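Local structure of toxin PAU_02230 (Photorhabdus asymbiotica subsp. asymbiotica ATCC 43949, 6HV6) at residues Lys64-Ser69 with Thr166-Gln171; Thr112-Tyr117 with Val149-Met154; His289-Ser294 with Tyr308-Gly313. The protein is a toxin of Photorhabdus, also called PaTox, whose modelled part combines many helices with a six-stranded antiparallel sheet. The protein carries 1 engineered substitution. One frame throughout, in Å; residues are numbered along the deposited sequence.

Contact 1. Residues Lys64-Ser69 with Thr166-Gln171; sequences KEITIS and TAKDAQ. With EDO (1,2-ethanediol), chain B.
Ile66 and Ile68 on strand 65-68 face the helical segment 166-171 across axes that come within 8.7 Å, and the two chain directions differ by 68°. Both side chains leave the strand toward the helix, while Thr67 between them turns away. Ile68 lays its CG1 on the methyl of Ala167 (CG1 to CB 3.7 Å), and its CD1 reaches on to the methyl of Ala170 (CD1 to CB 4.2 Å). With CG1 of Ile66 anti to the carbonyl carbon (chi1 -64°), its CD1 comes to the backbone at Lys168, 3.9 Å from CA of Lys168, while CG2, anti to the backbone N, meets CD of Gln171 at 3.5 Å. Strand 65-68 is the first arm of a small antiparallel hairpin completed by strand 71-74, so this contact seats the hairpin on the long helix 144-176; Phe73 from the second arm also touches Ala167. Ile68 also touches Leu185, Pro187 and Met223. Besides its CA, Lys168 gives CB and CG to Ile66, and its bent chain carries the ammonium end away. Gln171, extended beyond CG, lays its amide end slantwise against CG2 of Ile66 and joins the strand through one water, which accepts from Thr67 N at 3.0 Å and, weakly, from Gln171 NE2 at 3.3 Å. Asp169, which does not touch the strand, accepts through OD2 from O1 of a 1,2-ethanediol.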
loop_
_atom_site.group_PDB
_atom_site.type_symbol
_atom_site.label_atom_id
_atom_site.label_comp_id
_atom_site.label_asym_id
_atom_site.label_seq_id
_atom_site.Cartn_x
_atom_site.Cartn_y
_atom_site.Cartn_z
ATOM N N LYS A 64 18.325 4.960 -11.109
ATOM C CA LYS A 64 18.815 3.665 -11.571
ATOM C C LYS A 64 18.400 2.520 -10.631
ATOM O O LYS A 64 17.998 1.438 -11.071
ATOM C CB LYS A 64 20.331 3.716 -11.716
ATOM N N GLU A 65 18.498 2.770 -9.331
ATOM C CA GLU A 65 18.178 1.768 -8.327
ATOM C C GLU A 65 17.671 2.488 -7.087
ATOM O O GLU A 65 18.185 3.549 -6.730
ATOM C CB GLU A 65 19.406 0.915 -7.995
ATOM C CG GLU A 65 19.169 -0.169 -6.957
ATOM C CD GLU A 65 20.466 -0.758 -6.427
ATOM O OE1 GLU A 65 21.203 -0.044 -5.713
ATOM O OE2 GLU A 65 20.756 -1.933 -6.736
ATOM N N ILE A 66 16.657 1.920 -6.443
ATOM C CA ILE A 66 16.099 2.491 -5.223
ATOM C C ILE A 66 15.983 1.388 -4.185
ATOM O O ILE A 66 15.434 0.317 -4.470
ATOM C CB ILE A 66 14.733 3.157 -5.472
ATOM C CG1 ILE A 66 14.906 4.342 -6.430
ATOM C CG2 ILE A 66 14.106 3.602 -4.147
ATOM C CD1 ILE A 66 13.620 4.843 -7.030
ATOM N N THR A 67 16.503 1.649 -2.989
ATOM C CA THR A 67 16.440 0.718 -1.869
ATOM C C THR A 67 15.392 1.195 -0.875
ATOM O O THR A 67 15.475 2.323 -0.372
ATOM C CB THR A 67 17.805 0.592 -1.198
ATOM O OG1 THR A 67 18.731 0.040 -2.138
ATOM C CG2 THR A 67 17.722 -0.319 0.004
ATOM N N ILE A 68 14.403 0.344 -0.607
ATOM C CA ILE A 68 13.334 0.625 0.349
ATOM C C ILE A 68 13.467 -0.394 1.477
ATOM O O ILE A 68 13.090 -1.563 1.317
ATOM C CB ILE A 68 11.940 0.545 -0.283
ATOM C CG1 ILE A 68 11.809 1.512 -1.458
ATOM C CG2 ILE A 68 10.885 0.833 0.773
ATOM C CD1 ILE A 68 11.780 2.951 -1.046
ATOM N N SER A 69 13.995 0.047 2.617
ATOM C CA SER A 69 14.075 -0.765 3.834
ATOM C C SER A 69 14.750 -2.109 3.576
ATOM O O SER A 69 14.277 -3.169 3.987
ATOM C CB SER A 69 12.691 -0.943 4.454
ATOM O OG SER A 69 12.203 0.316 4.916
ATOM N N THR A 166 6.375 2.678 -7.355
ATOM C CA THR A 166 5.976 2.819 -5.951
ATOM C C THR A 166 7.167 3.207 -5.085
ATOM O O THR A 166 7.063 4.101 -4.232
ATOM C CB THR A 166 5.345 1.528 -5.439
ATOM O OG1 THR A 166 4.208 1.206 -6.251
ATOM C CG2 THR A 166 4.904 1.698 -3.975
ATOM N N ALA A 167 8.313 2.554 -5.298
ATOM C CA ALA A 167 9.516 2.915 -4.553
ATOM C C ALA A 167 9.878 4.380 -4.780
ATOM O O ALA A 167 10.224 5.099 -3.834
ATOM C CB ALA A 167 10.672 1.998 -4.955
ATOM N N LYS A 168 9.781 4.844 -6.027
ATOM C CA LYS A 168 10.057 6.248 -6.321
ATOM C C LYS A 168 9.061 7.169 -5.623
ATOM O O LYS A 168 9.436 8.233 -5.108
ATOM C CB LYS A 168 10.035 6.469 -7.831
ATOM C CG LYS A 168 10.877 7.625 -8.305
ATOM C CD LYS A 168 11.312 7.416 -9.756
ATOM C CE LYS A 168 10.134 7.461 -10.704
ATOM N NZ LYS A 168 9.535 8.825 -10.737
ATOM N N ASP A 169 7.784 6.788 -5.614
ATOM C CA ASP A 169 6.781 7.557 -4.884
ATOM C C ASP A 169 7.108 7.610 -3.395
ATOM O O ASP A 169 6.916 8.646 -2.742
ATOM C CB ASP A 169 5.392 6.942 -5.073
ATOM C CG ASP A 169 4.890 7.012 -6.510
ATOM O OD1 ASP A 169 5.492 7.732 -7.331
ATOM O OD2 ASP A 169 3.879 6.332 -6.804
ATOM N N ALA A 170 7.551 6.484 -2.831
ATOM C CA ALA A 170 7.893 6.449 -1.411
ATOM C C ALA A 170 9.102 7.334 -1.115
ATOM O O ALA A 170 9.127 8.043 -0.104
ATOM C CB ALA A 170 8.149 5.008 -0.979
ATOM N N GLN A 171 10.113 7.316 -1.993
ATOM C CA GLN A 171 11.265 8.189 -1.778
ATOM C C GLN A 171 10.874 9.658 -1.871
ATOM O O GLN A 171 11.355 10.490 -1.094
ATOM C CB GLN A 171 12.370 7.870 -2.781
ATOM C CG GLN A 171 13.312 6.801 -2.299
ATOM C CD GLN A 171 14.655 6.869 -2.991
ATOM O OE1 GLN A 171 14.786 7.477 -4.056
ATOM N NE2 GLN A 171 15.666 6.250 -2.385
HETATM C C1 EDO B . 2.576 4.811 -3.511
HETATM O O1 EDO B . 2.549 4.868 -4.944
HETATM C C2 EDO B . 1.286 4.173 -3.006
HETATM O O2 EDO B . 0.214 5.120 -3.070
HETATM O O HOH W 1 18.151 4.123 -2.824
#

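Contact 2. Residues Thr112-Tyr117 with Val149-Met154; sequences TGKEDY and VLAGKM
Lys153 and Tyr117 supply the polar link: NZ of Lys153 donates to the backbone O of Tyr117 at 2.9 Å, lying in the carbonyl plane with a C=O...N angle of 153°. The lysine chain is extended until its last torsion (chi4 -63°), which turns the ammonium group back toward that carbonyl; the same NZ also binds OD1 of Asn126, so at least two oxygens grip it. A weaker, carbon-based polar contact joins the backbones, with Val149 CA approaching Gly113 O at 3.5 Å. Packing over a bare backbone is the second theme. The Tyr117 ring has Gly152 over one face, its CD2 lying 3.7 Å from Gly152 C, and Tyr117 CB comes equally close to Gly152 CA. Glycine at this point lets the turn after helix 101-115 settle directly on helix 144-176. Alongside, the extended chain of Lys114 runs past the same residue, its CG 4.0 Å from Gly152 N. The apolar pair is Tyr117 CB with Val149 CG1, 4.4 Å apart; CG2 of Val149 lies against the Gly113 backbone, 3.4 Å from Gly113 O. The contact thus joins the C-terminal end of helix 101-115 to an early part of helix 144-176. That second helix turns Leu150 and Met154 away from it, onto helix 130-138, and from the loops Tyr122 packs against Val149, and Phe125 against Leu150 and Lys153.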
loop_
_atom_site.group_PDB
_atom_site.type_symbol
_atom_site.label_atom_id
_atom_site.label_comp_id
_atom_site.label_asym_id
_atom_site.label_seq_id
_atom_site.Cartn_x
_atom_site.Cartn_y
_atom_site.Cartn_z
ATOM N N THR A 112 -8.394 -16.135 -21.394
ATOM C CA THR A 112 -7.896 -17.466 -21.727
ATOM C C THR A 112 -6.425 -17.420 -22.131
ATOM O O THR A 112 -5.607 -18.208 -21.641
ATOM C CB THR A 112 -8.754 -18.069 -22.839
ATOM O OG1 THR A 112 -10.107 -18.208 -22.370
ATOM C CG2 THR A 112 -8.219 -19.430 -23.240
ATOM N N GLY A 113 -6.062 -16.481 -23.006
ATOM C CA GLY A 113 -4.660 -16.343 -23.372
ATOM C C GLY A 113 -3.780 -15.953 -22.193
ATOM O O GLY A 113 -2.686 -16.493 -22.008
ATOM N N LYS A 114 -4.257 -15.030 -21.360
ATOM C CA LYS A 114 -3.444 -14.584 -20.239
ATOM C C LYS A 114 -3.157 -15.725 -19.263
ATOM O O LYS A 114 -2.068 -15.790 -18.688
ATOM C CB LYS A 114 -4.141 -13.434 -19.527
ATOM C CG LYS A 114 -3.301 -12.744 -18.464
ATOM C CD LYS A 114 -3.998 -11.480 -17.978
ATOM C CE LYS A 114 -3.234 -10.813 -16.853
ATOM N NZ LYS A 114 -3.976 -9.620 -16.372
ATOM N N GLU A 115 -4.099 -16.645 -19.082
ATOM C CA GLU A 115 -3.852 -17.757 -18.170
ATOM C C GLU A 115 -3.082 -18.891 -18.827
ATOM O O GLU A 115 -2.533 -19.744 -18.125
ATOM C CB GLU A 115 -5.173 -18.286 -17.624
ATOM C CG GLU A 115 -5.872 -17.278 -16.754
ATOM C CD GLU A 115 -7.164 -17.802 -16.177
ATOM O OE1 GLU A 115 -7.303 -19.039 -16.031
ATOM O OE2 GLU A 115 -8.039 -16.964 -15.870
ATOM N N ASP A 116 -3.052 -18.935 -20.149
ATOM C CA ASP A 116 -2.319 -19.957 -20.882
ATOM C C ASP A 116 -1.165 -19.330 -21.645
ATOM O O ASP A 116 -0.917 -19.651 -22.812
ATOM C CB ASP A 116 -3.244 -20.712 -21.825
ATOM C CG ASP A 116 -2.710 -22.075 -22.180
ATOM O OD1 ASP A 116 -1.853 -22.597 -21.429
ATOM O OD2 ASP A 116 -3.134 -22.608 -23.216
ATOM N N TYR A 117 -0.452 -18.416 -20.980
ATOM C CA TYR A 117 0.504 -17.574 -21.671
ATOM C C TYR A 117 1.771 -18.318 -22.047
ATOM O O TYR A 117 2.587 -17.764 -22.782
ATOM C CB TYR A 117 0.860 -16.356 -20.822
ATOM C CG TYR A 117 1.592 -16.675 -19.542
ATOM C CD1 TYR A 117 0.892 -16.963 -18.371
ATOM C CD2 TYR A 117 2.979 -16.652 -19.485
ATOM C CE1 TYR A 117 1.548 -17.243 -17.199
ATOM C CE2 TYR A 117 3.648 -16.935 -18.305
ATOM C CZ TYR A 117 2.917 -17.227 -17.168
ATOM O OH TYR A 117 3.552 -17.511 -15.988
ATOM N N VAL A 149 -2.106 -13.442 -23.916
ATOM C CA VAL A 149 -0.841 -14.165 -23.798
ATOM C C VAL A 149 0.304 -13.196 -23.519
ATOM O O VAL A 149 1.140 -13.431 -22.643
ATOM C CB VAL A 149 -0.574 -14.984 -25.079
ATOM C CG1 VAL A 149 0.878 -15.447 -25.121
ATOM C CG2 VAL A 149 -1.520 -16.186 -25.164
ATOM N N LEU A 150 0.359 -12.093 -24.275
ATOM C CA LEU A 150 1.433 -11.122 -24.106
ATOM C C LEU A 150 1.389 -10.499 -22.723
ATOM O O LEU A 150 2.428 -10.331 -22.080
ATOM C CB LEU A 150 1.337 -10.029 -25.184
ATOM C CG LEU A 150 1.811 -10.471 -26.566
ATOM C CD1 LEU A 150 1.303 -9.518 -27.671
ATOM C CD2 LEU A 150 3.349 -10.583 -26.601
ATOM N N ALA A 151 0.192 -10.137 -22.256
ATOM C CA ALA A 151 0.053 -9.660 -20.887
ATOM C C ALA A 151 0.553 -10.703 -19.896
ATOM O O ALA A 151 1.231 -10.368 -18.918
ATOM C CB ALA A 151 -1.404 -9.316 -20.602
ATOM N N GLY A 152 0.236 -11.978 -20.133
ATOM C CA GLY A 152 0.753 -13.023 -19.264
ATOM C C GLY A 152 2.269 -13.068 -19.260
ATOM O O GLY A 152 2.898 -13.118 -18.199
ATOM N N LYS A 153 2.879 -13.021 -20.449
ATOM C CA LYS A 153 4.336 -13.113 -20.548
ATOM C C LYS A 153 5.033 -11.888 -19.968
ATOM O O LYS A 153 6.172 -11.995 -19.493
ATOM C CB LYS A 153 4.751 -13.309 -22.015
ATOM C CG LYS A 153 4.402 -14.704 -22.586
ATOM C CD LYS A 153 4.890 -14.860 -24.053
ATOM C CE LYS A 153 4.554 -16.253 -24.585
ATOM N NZ LYS A 153 5.240 -17.363 -23.846
ATOM N N MET A 154 4.384 -10.725 -20.009
ATOM C CA MET A 154 4.930 -9.481 -19.474
ATOM C C MET A 154 4.623 -9.258 -17.999
ATOM O O MET A 154 5.078 -8.256 -17.436
ATOM C CB MET A 154 4.387 -8.289 -20.261
ATOM C CG MET A 154 4.987 -8.170 -21.672
ATOM S SD MET A 154 4.382 -6.667 -22.455
ATOM C CE MET A 154 2.808 -7.182 -23.115
#

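Contact 3. Residues His289-Ser294 with Tyr308-Gly313; sequences HTMLIS and YDPNYG. With EDO (1,2-ethanediol), chain G.
His289, whose CG anti to the backbone N swings the ring over to the turn, donates from NE2 to OD1 of Asp309 at 2.7 Å; the oxygen lies in the imidazole plane, but the donor meets its syn side 33° out of the carboxylate plane, and the two planes stand 52° apart. Asn311 N reaches the same OD1 at 3.0 Å from the opposite face of the carboxylate, closing an Asx turn, and Tyr334 OH binds OD2. The Asn311 amide lies 8° from parallel to the imidazole, ND2 over one ring face toward the rim. That ND2 donates to a 1,2-ethanediol O1 (3.0 Å) and to Tyr334, while Asn311 OD1 accepts from Gln188 NE2. Farther along, Leu292 and Tyr308 form an antiparallel hydrogen-bonded pair, Leu292 N to Tyr308 O at 3.0 Å and Tyr308 N to Leu292 O at 2.8 Å. Where strand 304-309 pairs with strand 313-317, Tyr312 and Gly313 both face Asp309 in a classic beta bulge. Pro310 CD packs 3.3 Å from Thr290 O and 4.0 Å from Met291 CG; the Met291 side chain lies alongside Asp309. With both carboxylate oxygens held, Asp309 probably fixes the imidazole's rotation, giving a prearranged polar cluster at the turn.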
loop_
_atom_site.group_PDB
_atom_site.type_symbol
_atom_site.label_atom_id
_atom_site.label_comp_id
_atom_site.label_asym_id
_atom_site.label_seq_id
_atom_site.Cartn_x
_atom_site.Cartn_y
_atom_site.Cartn_z
ATOM N N HIS A 289 -9.462 4.772 3.246
ATOM C CA HIS A 289 -8.094 4.735 3.742
ATOM C C HIS A 289 -8.102 4.931 5.247
ATOM O O HIS A 289 -9.017 5.541 5.804
ATOM C CB HIS A 289 -7.224 5.811 3.068
ATOM C CG HIS A 289 -5.750 5.605 3.255
ATOM N ND1 HIS A 289 -5.168 4.352 3.282
ATOM C CD2 HIS A 289 -4.735 6.495 3.389
ATOM C CE1 HIS A 289 -3.861 4.480 3.455
ATOM N NE2 HIS A 289 -3.572 5.770 3.514
ATOM N N THR A 290 -7.077 4.398 5.901
ATOM C CA THR A 290 -6.888 4.599 7.326
ATOM C C THR A 290 -5.434 4.958 7.559
ATOM O O THR A 290 -4.540 4.403 6.917
ATOM C CB THR A 290 -7.246 3.346 8.136
ATOM O OG1 THR A 290 -8.577 2.934 7.827
ATOM C CG2 THR A 290 -7.116 3.615 9.654
ATOM N N MET A 291 -5.201 5.894 8.470
ATOM C CA MET A 291 -3.844 6.290 8.797
ATOM C C MET A 291 -3.772 6.440 10.315
ATOM O O MET A 291 -4.726 6.141 11.038
ATOM C CB MET A 291 -3.465 7.569 8.040
ATOM C CG MET A 291 -3.414 7.407 6.496
ATOM S SD MET A 291 -3.571 9.009 5.695
ATOM C CE MET A 291 -5.319 9.307 5.929
ATOM N N LEU A 292 -2.646 6.937 10.805
ATOM C CA LEU A 292 -2.429 6.952 12.240
ATOM C C LEU A 292 -1.517 8.113 12.585
ATOM O O LEU A 292 -0.545 8.370 11.866
ATOM C CB LEU A 292 -1.799 5.626 12.694
ATOM C CG LEU A 292 -1.359 5.550 14.151
ATOM C CD1 LEU A 292 -2.567 5.242 14.999
ATOM C CD2 LEU A 292 -0.268 4.482 14.290
ATOM N N ILE A 293 -1.815 8.804 13.685
ATOM C CA ILE A 293 -0.889 9.786 14.230
ATOM C C ILE A 293 -0.717 9.503 15.710
ATOM O O ILE A 293 -1.662 9.087 16.392
ATOM C CB ILE A 293 -1.340 11.243 13.976
ATOM C CG1 ILE A 293 -2.715 11.515 14.562
ATOM C CG2 ILE A 293 -1.373 11.532 12.481
ATOM C CD1 ILE A 293 -3.317 12.822 14.051
ATOM N N SER A 294 0.500 9.704 16.202
ATOM C CA SER A 294 0.821 9.280 17.551
ATOM C C SER A 294 1.769 10.276 18.186
ATOM O O SER A 294 2.471 11.026 17.503
ATOM C CB SER A 294 1.446 7.877 17.560
ATOM O OG SER A 294 0.535 6.916 17.061
ATOM N N TYR A 308 1.885 7.921 10.542
ATOM C CA TYR A 308 2.004 6.651 9.822
ATOM C C TYR A 308 0.944 6.612 8.729
ATOM O O TYR A 308 -0.257 6.562 9.025
ATOM C CB TYR A 308 1.835 5.455 10.759
ATOM C CG TYR A 308 1.764 4.094 10.055
ATOM C CD1 TYR A 308 2.581 3.800 8.974
ATOM C CD2 TYR A 308 0.888 3.111 10.484
ATOM C CE1 TYR A 308 2.540 2.560 8.344
ATOM C CE2 TYR A 308 0.837 1.868 9.846
ATOM C CZ TYR A 308 1.660 1.611 8.789
ATOM O OH TYR A 308 1.602 0.392 8.169
ATOM N N ASP A 309 1.386 6.665 7.469
ATOM C CA ASP A 309 0.503 6.400 6.335
ATOM C C ASP A 309 0.848 5.031 5.783
ATOM O O ASP A 309 1.921 4.869 5.177
ATOM C CB ASP A 309 0.651 7.462 5.248
ATOM C CG ASP A 309 -0.314 7.260 4.075
ATOM O OD1 ASP A 309 -0.964 6.206 3.976
ATOM O OD2 ASP A 309 -0.435 8.190 3.253
ATOM N N PRO A 310 -0.014 4.026 5.971
ATOM C CA PRO A 310 0.267 2.681 5.434
ATOM C C PRO A 310 0.659 2.643 3.970
ATOM O O PRO A 310 1.352 1.706 3.565
ATOM C CB PRO A 310 -1.060 1.950 5.667
ATOM C CG PRO A 310 -1.564 2.557 6.958
ATOM C CD PRO A 310 -1.232 4.039 6.806
ATOM N N ASN A 311 0.236 3.627 3.161
ATOM C CA ASN A 311 0.634 3.641 1.756
ATOM C C ASN A 311 2.110 3.964 1.576
ATOM O O ASN A 311 2.674 3.638 0.527
ATOM C CB ASN A 311 -0.201 4.660 0.966
ATOM C CG ASN A 311 -1.558 4.122 0.580
ATOM O OD1 ASN A 311 -1.745 2.915 0.480
ATOM N ND2 ASN A 311 -2.518 5.019 0.365
ATOM N N TYR A 312 2.745 4.584 2.576
ATOM C CA TYR A 312 4.117 5.066 2.427
ATOM C C TYR A 312 5.050 4.627 3.551
ATOM O O TYR A 312 6.116 4.059 3.290
ATOM C CB TYR A 312 4.121 6.587 2.346
ATOM C CG TYR A 312 3.413 7.130 1.142
ATOM C CD1 TYR A 312 4.037 7.155 -0.101
ATOM C CD2 TYR A 312 2.114 7.629 1.244
ATOM C CE1 TYR A 312 3.391 7.665 -1.202
ATOM C CE2 TYR A 312 1.464 8.140 0.143
ATOM C CZ TYR A 312 2.107 8.153 -1.078
ATOM O OH TYR A 312 1.473 8.676 -2.186
ATOM N N GLY A 313 4.678 4.894 4.788
ATOM C CA GLY A 313 5.571 4.638 5.905
ATOM C C GLY A 313 5.304 5.620 7.039
ATOM O O GLY A 313 4.196 6.141 7.168
HETATM C C1 EDO G . -6.365 4.992 -0.676
HETATM O O1 EDO G . -5.212 4.144 -0.674
HETATM C C2 EDO G . -5.957 6.393 -1.107
HETATM O O2 EDO G . -5.449 6.342 -2.446
#

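Contact 2 comes within the chain span that contact 1 closes, and contact 3 follows both. Contacts 1 and 2 share helix 144-176, which carries them on separate parts of its length, their centres 28 Å apart and their nearest atoms about 15 Å apart. Contact 3 belongs to the six-stranded antiparallel sheet, in the hairpin of strands 289-296 and 304-309. It touches contact 1 where Tyr312 packs against the backbone of Asp169 and Ala170, although their centres are 18 Å apart; contact 2 lies 36 Å from it, centre to centre. The long helix therefore spans from the sheet, near the hairpin 65-74 that opens the modelled chain, out to a peripheral helical region at contact 2.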